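Local atomic coordinates of probable porin (Pseudomonas aeruginosa, PDB entry 4FSP), a protein that probably forms a beta-barrel channel of the OprD porin family that lets small solutes cross the outer membrane. Residues A[32-37]-A[396-401]; A[285-290]-A[311-316]; A[316-321]-A[344-349]; A[358-363]-A[382-387]. All coordinates share one frame; numbering follows the deposited sequence.

Contact 1: A[32-37]-A[396-401]; sequences FYMNRD and ENRLYL
F32 lies beside Y400, its CD1 3.4 Å from Y400 CE2; the ring planes are 24° apart but slid so far that they barely overlap. The CZ of F32 also reaches R398 NH1. Y33 forms an antiparallel hydrogen-bonded pair with L399, and on that face its CD2 packs against L399 CD1, while Y33 OH bonds E48. M34, its CG anti to the backbone N, runs alongside R398 and sets SD over one face of that guanidinium, 3.7 Å from R398 CZ. N35 and N397 exchange N-H...O bonds, N35 N to N397 O at 2.8 Å. R36 then grips E396 side-on: NE (2.6 Å) and NH2 (2.7 Å) both donate to E396 OE1, the two flat groups lying 10° from coplanar. OE1 uses its anti lone pair toward NE. E396 OE2 takes R398 NE at 2.8 Å from above the carboxylate plane, and Q308 bonds it too. With strand axes at 174°, this is the seam where strands 24-38 and 394-406, near the two chain ends, close the barrel. One carboxylate set between two arginines should offset the repulsion of R36 NH2 and R398 NH2, 3.7 Å apart, and would favour its ionised form.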
loop_
_atom_site.group_PDB
_atom_site.type_symbol
_atom_site.label_atom_id
_atom_site.label_comp_id
_atom_site.label_asym_id
_atom_site.label_seq_id
_atom_site.Cartn_x
_atom_site.Cartn_y
_atom_site.Cartn_z
ATOM N N PHE A 32 -10.135 4.104 15.704
ATOM C CA PHE A 32 -9.650 5.076 14.725
ATOM C C PHE A 32 -10.457 6.380 14.793
ATOM O O PHE A 32 -11.690 6.367 14.719
ATOM C CB PHE A 32 -9.703 4.439 13.331
ATOM C CG PHE A 32 -9.596 5.410 12.186
ATOM C CD1 PHE A 32 -8.446 6.164 11.989
ATOM C CD2 PHE A 32 -10.635 5.527 11.271
ATOM C CE1 PHE A 32 -8.346 7.046 10.908
ATOM C CE2 PHE A 32 -10.547 6.402 10.192
ATOM C CZ PHE A 32 -9.402 7.162 10.007
ATOM N N TYR A 33 -9.756 7.497 14.970
ATOM C CA TYR A 33 -10.388 8.815 14.945
ATOM C C TYR A 33 -9.754 9.679 13.862
ATOM O O TYR A 33 -8.534 9.691 13.694
ATOM C CB TYR A 33 -10.277 9.522 16.298
ATOM C CG TYR A 33 -10.756 10.959 16.255
ATOM C CD1 TYR A 33 -12.103 11.268 16.364
ATOM C CD2 TYR A 33 -9.859 12.010 16.097
ATOM C CE1 TYR A 33 -12.541 12.585 16.321
ATOM C CE2 TYR A 33 -10.288 13.325 16.049
ATOM C CZ TYR A 33 -11.624 13.605 16.160
ATOM O OH TYR A 33 -12.039 14.910 16.115
ATOM N N MET A 34 -10.586 10.418 13.139
ATOM C CA MET A 34 -10.101 11.220 12.031
ATOM C C MET A 34 -10.773 12.580 12.051
ATOM O O MET A 34 -11.998 12.679 12.172
ATOM C CB MET A 34 -10.371 10.505 10.709
ATOM C CG MET A 34 -10.001 11.293 9.469
ATOM S SD MET A 34 -10.333 10.349 7.963
ATOM C CE MET A 34 -10.850 11.651 6.847
ATOM N N ASN A 35 -9.950 13.618 11.927
ATOM C CA ASN A 35 -10.394 15.001 11.986
ATOM C C ASN A 35 -9.911 15.769 10.762
ATOM O O ASN A 35 -8.759 15.636 10.353
ATOM C CB ASN A 35 -9.852 15.661 13.248
ATOM C CG ASN A 35 -10.769 16.718 13.772
ATOM O OD1 ASN A 35 -11.835 16.952 13.206
ATOM N ND2 ASN A 35 -10.378 17.361 14.866
ATOM N N ARG A 36 -10.785 16.585 10.187
ATOM C CA ARG A 36 -10.483 17.189 8.898
ATOM C C ARG A 36 -11.023 18.610 8.746
ATOM O O ARG A 36 -12.225 18.846 8.862
ATOM C CB ARG A 36 -11.028 16.293 7.791
ATOM C CG ARG A 36 -10.127 16.211 6.592
ATOM C CD ARG A 36 -10.653 15.213 5.577
ATOM N NE ARG A 36 -9.644 14.213 5.244
ATOM C CZ ARG A 36 -9.530 13.624 4.061
ATOM N NH1 ARG A 36 -10.364 13.937 3.082
ATOM N NH2 ARG A 36 -8.576 12.726 3.857
ATOM N N ASP A 37 -10.123 19.549 8.465
ATOM C CA ASP A 37 -10.473 20.970 8.368
ATOM C C ASP A 37 -10.279 21.424 6.918
ATOM O O ASP A 37 -9.176 21.332 6.382
ATOM C CB ASP A 37 -9.575 21.776 9.320
ATOM C CG ASP A 37 -9.957 23.252 9.416
ATOM O OD1 ASP A 37 -10.720 23.748 8.561
ATOM O OD2 ASP A 37 -9.468 23.930 10.351
ATOM N N GLU A 396 -5.390 17.924 8.788
ATOM C CA GLU A 396 -5.970 16.630 9.148
ATOM C C GLU A 396 -5.232 15.910 10.269
ATOM O O GLU A 396 -3.999 15.913 10.317
ATOM C CB GLU A 396 -6.023 15.726 7.909
ATOM C CG GLU A 396 -6.623 14.351 8.156
ATOM C CD GLU A 396 -6.456 13.439 6.960
ATOM O OE1 GLU A 396 -7.302 13.517 6.044
ATOM O OE2 GLU A 396 -5.475 12.657 6.921
ATOM N N ASN A 397 -5.997 15.299 11.165
ATOM C CA ASN A 397 -5.440 14.418 12.186
ATOM C C ASN A 397 -6.055 13.036 12.126
ATOM O O ASN A 397 -7.266 12.897 11.977
ATOM C CB ASN A 397 -5.679 14.986 13.577
ATOM C CG ASN A 397 -4.769 16.139 13.884
ATOM O OD1 ASN A 397 -3.662 15.957 14.389
ATOM N ND2 ASN A 397 -5.221 17.339 13.567
ATOM N N ARG A 398 -5.214 12.014 12.247
ATOM C CA ARG A 398 -5.688 10.646 12.391
ATOM C C ARG A 398 -5.051 10.042 13.624
ATOM O O ARG A 398 -3.852 10.226 13.877
ATOM C CB ARG A 398 -5.326 9.813 11.164
ATOM C CG ARG A 398 -6.139 10.152 9.932
ATOM C CD ARG A 398 -5.486 9.553 8.709
ATOM N NE ARG A 398 -6.107 9.974 7.457
ATOM C CZ ARG A 398 -6.987 9.244 6.782
ATOM N NH1 ARG A 398 -7.368 8.059 7.248
ATOM N NH2 ARG A 398 -7.490 9.704 5.646
ATOM N N LEU A 399 -5.869 9.324 14.380
ATOM C CA LEU A 399 -5.485 8.741 15.659
ATOM C C LEU A 399 -5.845 7.272 15.633
ATOM O O LEU A 399 -6.954 6.899 15.234
ATOM C CB LEU A 399 -6.245 9.420 16.805
ATOM C CG LEU A 399 -5.674 10.741 17.310
ATOM C CD1 LEU A 399 -6.663 11.433 18.240
ATOM C CD2 LEU A 399 -4.365 10.476 18.024
ATOM N N TYR A 400 -4.907 6.432 16.046
ATOM C CA TYR A 400 -5.141 5.001 16.032
ATOM C C TYR A 400 -4.726 4.437 17.370
ATOM O O TYR A 400 -3.616 4.689 17.851
ATOM C CB TYR A 400 -4.332 4.312 14.932
ATOM C CG TYR A 400 -4.430 4.935 13.559
ATOM C CD1 TYR A 400 -3.630 6.014 13.208
ATOM C CD2 TYR A 400 -5.296 4.422 12.597
ATOM C CE1 TYR A 400 -3.699 6.588 11.940
ATOM C CE2 TYR A 400 -5.373 4.988 11.328
ATOM C CZ TYR A 400 -4.570 6.070 11.004
ATOM O OH TYR A 400 -4.642 6.637 9.746
ATOM N N LEU A 401 -5.641 3.682 17.962
ATOM C CA LEU A 401 -5.368 2.883 19.134
ATOM C C LEU A 401 -5.473 1.447 18.653
ATOM O O LEU A 401 -6.519 1.042 18.155
ATOM C CB LEU A 401 -6.435 3.155 20.188
ATOM C CG LEU A 401 -6.155 2.661 21.604
ATOM C CD1 LEU A 401 -4.742 3.015 21.988
ATOM C CD2 LEU A 401 -7.139 3.313 22.566
HETATM O O HOH W 1 -5.671 11.791 4.309
#

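Contact 2: A[285-290]-A[311-316]; sequences QRMSGD and DFAEAG
The backbone of 285-290, a strand end running into a turn, and that of the irregular segment 311-316 diverge by 54° end to end and come nearest at M287 and G316, whose CA atoms are 4.9 Å apart. Q285 carries the polar part. With CG anti to the backbone N (chi1 178°) and the chain extended beyond it, its amide reaches the loop, where Q285 NE2 donates to both D311 O (3.0 Å) and F312 O (2.8 Å). Both acceptors lie within about 5° of the amide plane, but NE2 sits well above the carbonyl plane of F312. The same amide's OE1 accepts from S267 and N305, which, with the two NE2 bonds, would fix the amide's rotation. M287 takes a folded shape, bent at chi2 and chi3, and lies against the loop backbone: CB is 3.2 Å from E314 O, CG is 3.8 Å from A313 CA, and SD is 4.2 Å from A313 CB. The M287 carbonyl meets G316 through a CA-H...O contact of 3.2 Å. Further along, A315 CB rests on D290 O at 3.5 Å. The contact thus lays the loop preceding strand 318-327 against the end of strand 278-288; R187 forms salt bridges with D311 and E314, and D311 also bonds Y295 OH. Two successive carbonyls of a buried, irregular loop each accept from Q285 NE2, whose amide oxygen is also bonded.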
loop_
_atom_site.group_PDB
_atom_site.type_symbol
_atom_site.label_atom_id
_atom_site.label_comp_id
_atom_site.label_asym_id
_atom_site.label_seq_id
_atom_site.Cartn_x
_atom_site.Cartn_y
_atom_site.Cartn_z
ATOM N N GLN A 285 9.999 13.006 -7.608
ATOM C CA GLN A 285 8.887 12.436 -8.359
ATOM C C GLN A 285 8.482 13.366 -9.482
ATOM O O GLN A 285 8.504 14.596 -9.321
ATOM C CB GLN A 285 7.717 12.181 -7.405
ATOM C CG GLN A 285 6.455 11.627 -8.033
ATOM C CD GLN A 285 5.511 11.057 -6.972
ATOM O OE1 GLN A 285 5.817 10.042 -6.319
ATOM N NE2 GLN A 285 4.367 11.720 -6.783
ATOM N N ARG A 286 8.103 12.780 -10.612
ATOM C CA ARG A 286 7.793 13.565 -11.791
ATOM C C ARG A 286 6.727 12.875 -12.605
ATOM O O ARG A 286 6.826 11.681 -12.859
ATOM C CB ARG A 286 9.047 13.733 -12.649
ATOM C CG ARG A 286 8.767 14.281 -14.024
ATOM C CD ARG A 286 9.335 15.647 -14.199
ATOM N NE ARG A 286 10.280 15.714 -15.307
ATOM C CZ ARG A 286 10.404 16.759 -16.117
ATOM N NH1 ARG A 286 9.642 17.834 -15.955
ATOM N NH2 ARG A 286 11.292 16.728 -17.089
ATOM N N MET A 287 5.710 13.629 -13.010
ATOM C CA MET A 287 4.674 13.107 -13.888
ATOM C C MET A 287 4.866 13.697 -15.290
ATOM O O MET A 287 4.948 14.922 -15.449
ATOM C CB MET A 287 3.288 13.500 -13.342
ATOM C CG MET A 287 2.996 12.992 -11.937
ATOM S SD MET A 287 2.834 11.195 -11.908
ATOM C CE MET A 287 4.103 10.774 -10.718
ATOM N N SER A 288 4.939 12.850 -16.311
ATOM C CA SER A 288 5.042 13.372 -17.673
ATOM C C SER A 288 3.986 12.773 -18.574
ATOM O O SER A 288 3.452 11.696 -18.284
ATOM C CB SER A 288 6.428 13.117 -18.276
ATOM O OG SER A 288 7.404 13.858 -17.573
ATOM N N GLY A 289 3.695 13.466 -19.676
ATOM C CA GLY A 289 2.603 13.067 -20.559
ATOM C C GLY A 289 1.393 13.941 -20.275
ATOM O O GLY A 289 1.467 14.859 -19.454
ATOM N N ASP A 290 0.279 13.665 -20.933
ATOM C CA ASP A 290 -0.898 14.511 -20.771
ATOM C C ASP A 290 -1.691 14.281 -19.480
ATOM O O ASP A 290 -2.560 15.086 -19.155
ATOM C CB ASP A 290 -1.834 14.357 -21.973
ATOM C CG ASP A 290 -1.218 14.867 -23.250
ATOM O OD1 ASP A 290 -0.123 15.455 -23.173
ATOM O OD2 ASP A 290 -1.831 14.691 -24.327
ATOM N N ASP A 311 -0.903 12.964 -3.226
ATOM C CA ASP A 311 -0.059 11.987 -3.918
ATOM C C ASP A 311 0.846 12.652 -4.955
ATOM O O ASP A 311 1.601 11.983 -5.656
ATOM C CB ASP A 311 -0.929 10.913 -4.574
ATOM C CG ASP A 311 -1.943 11.493 -5.551
ATOM O OD1 ASP A 311 -1.931 12.724 -5.775
ATOM O OD2 ASP A 311 -2.755 10.715 -6.109
ATOM N N PHE A 312 0.758 13.977 -5.041
ATOM C CA PHE A 312 1.606 14.752 -5.931
ATOM C C PHE A 312 1.695 14.107 -7.297
ATOM O O PHE A 312 2.792 13.846 -7.795
ATOM C CB PHE A 312 2.989 14.916 -5.290
ATOM C CG PHE A 312 2.934 15.684 -3.999
ATOM C CD1 PHE A 312 2.620 15.039 -2.806
ATOM C CD2 PHE A 312 3.135 17.062 -3.987
ATOM C CE1 PHE A 312 2.531 15.746 -1.615
ATOM C CE2 PHE A 312 3.047 17.779 -2.794
ATOM C CZ PHE A 312 2.730 17.125 -1.612
ATOM N N ALA A 313 0.529 13.844 -7.880
ATOM C CA ALA A 313 0.442 13.070 -9.111
ATOM C C ALA A 313 -0.480 13.702 -10.148
ATOM O O ALA A 313 -1.104 12.993 -10.936
ATOM C CB ALA A 313 0.013 11.625 -8.815
ATOM N N GLU A 314 -0.558 15.030 -10.143
ATOM C CA GLU A 314 -1.193 15.762 -11.230
ATOM C C GLU A 314 -0.345 15.647 -12.483
ATOM O O GLU A 314 0.871 15.450 -12.400
ATOM C CB GLU A 314 -1.340 17.242 -10.874
ATOM C CG GLU A 314 -2.298 17.496 -9.735
ATOM C CD GLU A 314 -3.704 17.032 -10.051
ATOM O OE1 GLU A 314 -4.231 17.418 -11.119
ATOM O OE2 GLU A 314 -4.280 16.271 -9.240
ATOM N N ALA A 315 -0.990 15.758 -13.641
ATOM C CA ALA A 315 -0.273 15.810 -14.907
ATOM C C ALA A 315 0.837 16.862 -14.819
ATOM O O ALA A 315 0.619 17.959 -14.291
ATOM C CB ALA A 315 -1.241 16.151 -16.043
ATOM N N GLY A 316 2.035 16.523 -15.291
ATOM C CA GLY A 316 3.099 17.509 -15.388
ATOM C C GLY A 316 3.853 17.820 -14.108
ATOM O O GLY A 316 4.905 18.475 -14.144
#

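Contact 3: A[316-321]-A[344-349]; sequences GESSWQ and SGHGAK
S318 and H346 exchange the backbone bonds that end the ladder, S318 N to H346 O and H346 N to S318 O, both 2.9 Å. W320 and S344 form the next hydrogen-bonded pair in the same way. Between them S319 faces G345 as a non-hydrogen-bonded pair with CA atoms 4.1 Å apart, and S319 CA gives a CA-H...O contact to S344 O at 3.1 Å. The strand axes run at 166° to each other, as expected of the beta hairpin made by strands 318-327 and 336-346, two neighbouring staves of the porin barrel. On the face of S318 and H346, the histidine CG occupies the crowded position between backbone N and carbonyl carbon (chi1 68°), which brings the imidazole back across the ladder. S318 CB then sits over one face of the H346 ring, 4.0 Å from its centroid and 27° off the normal, a CH-pi contact. On the other face, E317 extends from a CG anti to its backbone N and its carboxylate packs directly on G345, which has no side chain, with E317 OE2 3.6 Å from G345 CA. The OE2 atom also lies close to E358 OE2, so one of the two acids may be protonated, while OE1 receives a weak bond from E314 N. Beyond the ladder the strands give way to loop, where E317 CB meets A348 CB at 3.8 Å. The positive phi angles of G316 and G347 suit glycine, and G316 lies close against G347.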
loop_
_atom_site.group_PDB
_atom_site.type_symbol
_atom_site.label_atom_id
_atom_site.label_comp_id
_atom_site.label_asym_id
_atom_site.label_seq_id
_atom_site.Cartn_x
_atom_site.Cartn_y
_atom_site.Cartn_z
ATOM N N GLY A 316 2.035 16.523 -15.291
ATOM C CA GLY A 316 3.099 17.509 -15.388
ATOM C C GLY A 316 3.853 17.820 -14.108
ATOM O O GLY A 316 4.905 18.475 -14.144
ATOM N N GLU A 317 3.351 17.331 -12.976
ATOM C CA GLU A 317 3.905 17.734 -11.683
ATOM C C GLU A 317 5.220 17.046 -11.256
ATOM O O GLU A 317 5.349 15.809 -11.261
ATOM C CB GLU A 317 2.856 17.571 -10.584
ATOM C CG GLU A 317 3.327 18.037 -9.211
ATOM C CD GLU A 317 2.227 17.937 -8.160
ATOM O OE1 GLU A 317 1.225 17.215 -8.397
ATOM O OE2 GLU A 317 2.364 18.592 -7.103
ATOM N N SER A 318 6.183 17.883 -10.880
ATOM C CA SER A 318 7.432 17.469 -10.246
ATOM C C SER A 318 7.339 17.741 -8.754
ATOM O O SER A 318 6.763 18.754 -8.348
ATOM C CB SER A 318 8.593 18.316 -10.782
ATOM O OG SER A 318 8.900 17.967 -12.116
ATOM N N SER A 319 7.933 16.874 -7.933
ATOM C CA SER A 319 7.922 17.098 -6.485
ATOM C C SER A 319 9.171 16.564 -5.789
ATOM O O SER A 319 9.790 15.594 -6.254
ATOM C CB SER A 319 6.674 16.456 -5.863
ATOM O OG SER A 319 6.678 15.053 -6.093
ATOM N N TRP A 320 9.518 17.193 -4.665
ATOM C CA TRP A 320 10.672 16.805 -3.847
ATOM C C TRP A 320 10.197 16.500 -2.451
ATOM O O TRP A 320 9.259 17.134 -1.966
ATOM C CB TRP A 320 11.674 17.961 -3.734
ATOM C CG TRP A 320 12.473 18.191 -4.954
ATOM C CD1 TRP A 320 12.232 19.109 -5.938
ATOM C CD2 TRP A 320 13.666 17.490 -5.338
ATOM N NE1 TRP A 320 13.206 19.020 -6.912
ATOM C CE2 TRP A 320 14.096 18.036 -6.567
ATOM C CE3 TRP A 320 14.412 16.456 -4.758
ATOM C CZ2 TRP A 320 15.238 17.580 -7.226
ATOM C CZ3 TRP A 320 15.546 16.004 -5.414
ATOM C CH2 TRP A 320 15.946 16.564 -6.634
ATOM N N GLN A 321 10.874 15.573 -1.787
ATOM C CA GLN A 321 10.518 15.212 -0.424
ATOM C C GLN A 321 11.768 15.126 0.434
ATOM O O GLN A 321 12.802 14.599 -0.008
ATOM C CB GLN A 321 9.769 13.862 -0.388
ATOM C CG GLN A 321 9.325 13.406 1.027
ATOM C CD GLN A 321 8.911 11.935 1.093
ATOM O OE1 GLN A 321 8.823 11.350 2.178
ATOM N NE2 GLN A 321 8.658 11.329 -0.074
ATOM N N SER A 344 7.160 19.137 -1.639
ATOM C CA SER A 344 6.868 20.351 -2.387
ATOM C C SER A 344 6.704 20.033 -3.876
ATOM O O SER A 344 7.579 19.407 -4.489
ATOM C CB SER A 344 7.985 21.373 -2.188
ATOM O OG SER A 344 7.816 22.469 -3.074
ATOM N N GLY A 345 5.591 20.466 -4.460
ATOM C CA GLY A 345 5.331 20.193 -5.864
ATOM C C GLY A 345 5.137 21.429 -6.740
ATOM O O GLY A 345 4.605 22.456 -6.292
ATOM N N HIS A 346 5.558 21.328 -8.000
ATOM C CA HIS A 346 5.368 22.416 -8.956
ATOM C C HIS A 346 5.145 21.862 -10.356
ATOM O O HIS A 346 5.344 20.663 -10.595
ATOM C CB HIS A 346 6.588 23.334 -8.956
ATOM C CG HIS A 346 7.830 22.698 -9.505
ATOM N ND1 HIS A 346 8.709 21.977 -8.721
ATOM C CD2 HIS A 346 8.348 22.682 -10.757
ATOM C CE1 HIS A 346 9.713 21.550 -9.465
ATOM N NE2 HIS A 346 9.520 21.966 -10.705
ATOM N N GLY A 347 4.738 22.728 -11.279
ATOM C CA GLY A 347 4.580 22.317 -12.663
ATOM C C GLY A 347 3.347 21.460 -12.888
ATOM O O GLY A 347 3.167 20.874 -13.962
ATOM N N ALA A 348 2.490 21.383 -11.876
ATOM C CA ALA A 348 1.245 20.638 -12.007
ATOM C C ALA A 348 0.327 21.291 -13.030
ATOM O O ALA A 348 0.204 22.519 -13.071
ATOM C CB ALA A 348 0.546 20.545 -10.677
ATOM N N LYS A 349 -0.325 20.462 -13.843
ATOM C CA LYS A 349 -1.301 20.939 -14.815
ATOM C C LYS A 349 -2.662 20.329 -14.492
ATOM O O LYS A 349 -3.158 19.467 -15.223
ATOM C CB LYS A 349 -0.869 20.590 -16.249
ATOM C CG LYS A 349 0.389 21.324 -16.714
ATOM C CD LYS A 349 0.608 21.204 -18.220
ATOM C CE LYS A 349 0.991 19.790 -18.646
ATOM N NZ LYS A 349 1.317 19.709 -20.107
#

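Contact 4: A[358-363]-A[382-387]; sequences EWERDS and RNATYR
Y386 and E358 supply the one side-chain hydrogen bond across this pair: Y386 OH donates to E358 OE1 at 2.5 Å. The oxygen lies in the plane of the phenol ring, at its edge, and is approached on its syn side, 31° out of the carboxylate plane. The glutamate CG sits between its backbone N and carbonyl carbon (chi1 61°), which turns the carboxylate toward the tyrosine; S391 is a second partner of the hydroxyl. Backbone bonds run in three reciprocal sets, W359 with R387, R361 with T385 and S363 with N383, the shortest being W359 N to R387 O at 2.8 Å. Strand axes at 169° fit the antiparallel hairpin of strands 358-368 and 378-388, which continues the barrel wall. Apolar packing falls on the face of W359, T385 and R387. There the aliphatic part of R387 lies over one face of the indole, R387 CG 3.4 Å from W359 CZ2 and R387 CB 3.9 Å from the W359 five-membered ring centroid, while T385 CG2 touches W359 CH2 at 3.9 Å. The guanidinium is held by NH1, which donates to Y386 O and pairs with D395. On the opposite face, E360 OE2 and D362 OD1 are 2.7 Å apart, so one acid is probably protonated. D362 OD1 also lies 3.1 Å from A384 CB, and the loop residues Q308, Y309 and N310 bond to these carboxylates.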
loop_
_atom_site.group_PDB
_atom_site.type_symbol
_atom_site.label_atom_id
_atom_site.label_comp_id
_atom_site.label_asym_id
_atom_site.label_seq_id
_atom_site.Cartn_x
_atom_site.Cartn_y
_atom_site.Cartn_z
ATOM N N GLU A 358 1.953 23.233 -4.884
ATOM C CA GLU A 358 1.301 22.662 -3.708
ATOM C C GLU A 358 2.357 22.045 -2.794
ATOM O O GLU A 358 3.447 21.679 -3.249
ATOM C CB GLU A 358 0.254 21.610 -4.109
ATOM C CG GLU A 358 0.836 20.413 -4.866
ATOM C CD GLU A 358 -0.209 19.373 -5.234
ATOM O OE1 GLU A 358 -1.413 19.586 -4.957
ATOM O OE2 GLU A 358 0.165 18.323 -5.802
ATOM N N TRP A 359 2.045 21.944 -1.504
ATOM C CA TRP A 359 2.960 21.304 -0.568
ATOM C C TRP A 359 2.218 20.610 0.575
ATOM O O TRP A 359 1.026 20.836 0.787
ATOM C CB TRP A 359 4.015 22.302 -0.049
ATOM C CG TRP A 359 3.460 23.461 0.749
ATOM C CD1 TRP A 359 3.102 24.692 0.274
ATOM C CD2 TRP A 359 3.222 23.495 2.169
ATOM N NE1 TRP A 359 2.651 25.483 1.305
ATOM C CE2 TRP A 359 2.719 24.780 2.468
ATOM C CE3 TRP A 359 3.399 22.574 3.199
ATOM C CZ2 TRP A 359 2.385 25.154 3.773
ATOM C CZ3 TRP A 359 3.055 22.951 4.491
ATOM C CH2 TRP A 359 2.556 24.228 4.764
ATOM N N GLU A 360 2.934 19.756 1.303
ATOM C CA GLU A 360 2.362 19.020 2.421
ATOM C C GLU A 360 3.435 18.719 3.468
ATOM O O GLU A 360 4.562 18.341 3.124
ATOM C CB GLU A 360 1.712 17.702 1.933
ATOM C CG GLU A 360 1.048 16.881 3.063
ATOM C CD GLU A 360 0.186 15.704 2.569
ATOM O OE1 GLU A 360 -0.313 15.734 1.416
ATOM O OE2 GLU A 360 -0.022 14.749 3.359
ATOM N N ARG A 361 3.090 18.891 4.741
ATOM C CA ARG A 361 3.957 18.457 5.837
ATOM C C ARG A 361 3.211 17.441 6.685
ATOM O O ARG A 361 2.112 17.719 7.181
ATOM C CB ARG A 361 4.429 19.647 6.711
ATOM C CG ARG A 361 4.730 19.264 8.181
ATOM C CD ARG A 361 5.585 20.285 8.904
ATOM N NE ARG A 361 6.986 20.184 8.504
ATOM C CZ ARG A 361 7.989 19.868 9.319
ATOM N NH1 ARG A 361 7.763 19.628 10.605
ATOM N NH2 ARG A 361 9.225 19.799 8.840
ATOM N N ASP A 362 3.792 16.257 6.832
ATOM C CA ASP A 362 3.206 15.235 7.689
ATOM C C ASP A 362 4.118 15.057 8.878
ATOM O O ASP A 362 5.345 15.159 8.753
ATOM C CB ASP A 362 3.094 13.880 6.975
ATOM C CG ASP A 362 2.178 13.920 5.770
ATOM O OD1 ASP A 362 1.321 14.832 5.705
ATOM O OD2 ASP A 362 2.324 13.036 4.886
ATOM N N SER A 363 3.507 14.794 10.027
ATOM C CA SER A 363 4.222 14.420 11.230
ATOM C C SER A 363 3.526 13.200 11.807
ATOM O O SER A 363 2.302 13.066 11.731
ATOM C CB SER A 363 4.214 15.562 12.244
ATOM O OG SER A 363 5.029 16.635 11.793
ATOM N N ARG A 382 -1.174 10.721 13.455
ATOM C CA ARG A 382 -0.708 11.233 12.163
ATOM C C ARG A 382 -1.363 12.574 11.855
ATOM O O ARG A 382 -2.593 12.679 11.722
ATOM C CB ARG A 382 -0.972 10.216 11.043
ATOM C CG ARG A 382 -0.457 8.820 11.374
ATOM C CD ARG A 382 -0.837 7.808 10.298
ATOM N NE ARG A 382 -0.257 8.164 9.006
ATOM C CZ ARG A 382 -0.901 8.076 7.847
ATOM N NH1 ARG A 382 -2.157 7.624 7.815
ATOM N NH2 ARG A 382 -0.286 8.433 6.722
ATOM N N ASN A 383 -0.532 13.605 11.757
ATOM C CA ASN A 383 -1.014 14.949 11.508
ATOM C C ASN A 383 -0.515 15.473 10.171
ATOM O O ASN A 383 0.620 15.214 9.790
ATOM C CB ASN A 383 -0.571 15.873 12.636
ATOM C CG ASN A 383 -0.771 17.327 12.302
ATOM O OD1 ASN A 383 0.108 17.969 11.724
ATOM N ND2 ASN A 383 -1.928 17.864 12.672
ATOM N N ALA A 384 -1.355 16.212 9.453
ATOM C CA ALA A 384 -0.951 16.719 8.147
ATOM C C ALA A 384 -1.469 18.108 7.847
ATOM O O ALA A 384 -2.582 18.474 8.232
ATOM C CB ALA A 384 -1.368 15.768 7.046
ATOM N N THR A 385 -0.643 18.862 7.130
ATOM C CA THR A 385 -1.013 20.158 6.605
ATOM C C THR A 385 -0.801 20.130 5.102
ATOM O O THR A 385 0.310 19.845 4.632
ATOM C CB THR A 385 -0.111 21.264 7.183
ATOM O OG1 THR A 385 -0.292 21.333 8.604
ATOM C CG2 THR A 385 -0.473 22.590 6.560
ATOM N N TYR A 386 -1.860 20.426 4.352
ATOM C CA TYR A 386 -1.805 20.414 2.889
ATOM C C TYR A 386 -2.301 21.724 2.299
ATOM O O TYR A 386 -3.421 22.159 2.568
ATOM C CB TYR A 386 -2.634 19.258 2.324
ATOM C CG TYR A 386 -2.824 19.301 0.818
ATOM C CD1 TYR A 386 -1.775 19.028 -0.040
ATOM C CD2 TYR A 386 -4.060 19.602 0.260
ATOM C CE1 TYR A 386 -1.944 19.057 -1.408
ATOM C CE2 TYR A 386 -4.241 19.628 -1.119
ATOM C CZ TYR A 386 -3.175 19.350 -1.945
ATOM O OH TYR A 386 -3.319 19.372 -3.316
ATOM N N ARG A 387 -1.456 22.332 1.478
ATOM C CA ARG A 387 -1.774 23.580 0.818
ATOM C C ARG A 387 -1.602 23.389 -0.682
ATOM O O ARG A 387 -0.593 22.838 -1.132
ATOM C CB ARG A 387 -0.832 24.687 1.307
ATOM C CG ARG A 387 -0.886 24.933 2.802
ATOM C CD ARG A 387 -2.252 25.444 3.226
ATOM N NE ARG A 387 -2.343 25.625 4.671
ATOM C CZ ARG A 387 -2.943 24.774 5.500
ATOM N NH1 ARG A 387 -3.517 23.671 5.026
ATOM N NH2 ARG A 387 -2.968 25.028 6.804
#

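How the contacts relate
All four contacts belong to the antiparallel barrel wall or to a loop packed on it. Contact 1 joins the strands nearest the chain ends, so contacts 2, 3 and 4 are nested within the chain it closes, following one another in that order. Contacts 2 and 3 have centres about 7 Å apart and share G316; Q285 of one bonds S319 of the other through the backbone. Strands 336-346 and 358-368, neighbours in the wall, link contact 3 to contact 4 (centres about 15 Å apart), and strands 378-388 and 394-406 link contact 4 to contact 1 (about 13 Å). F312 of contact 2 also packs on E358 and E360. The set thus follows consecutive staves round to the closing seam.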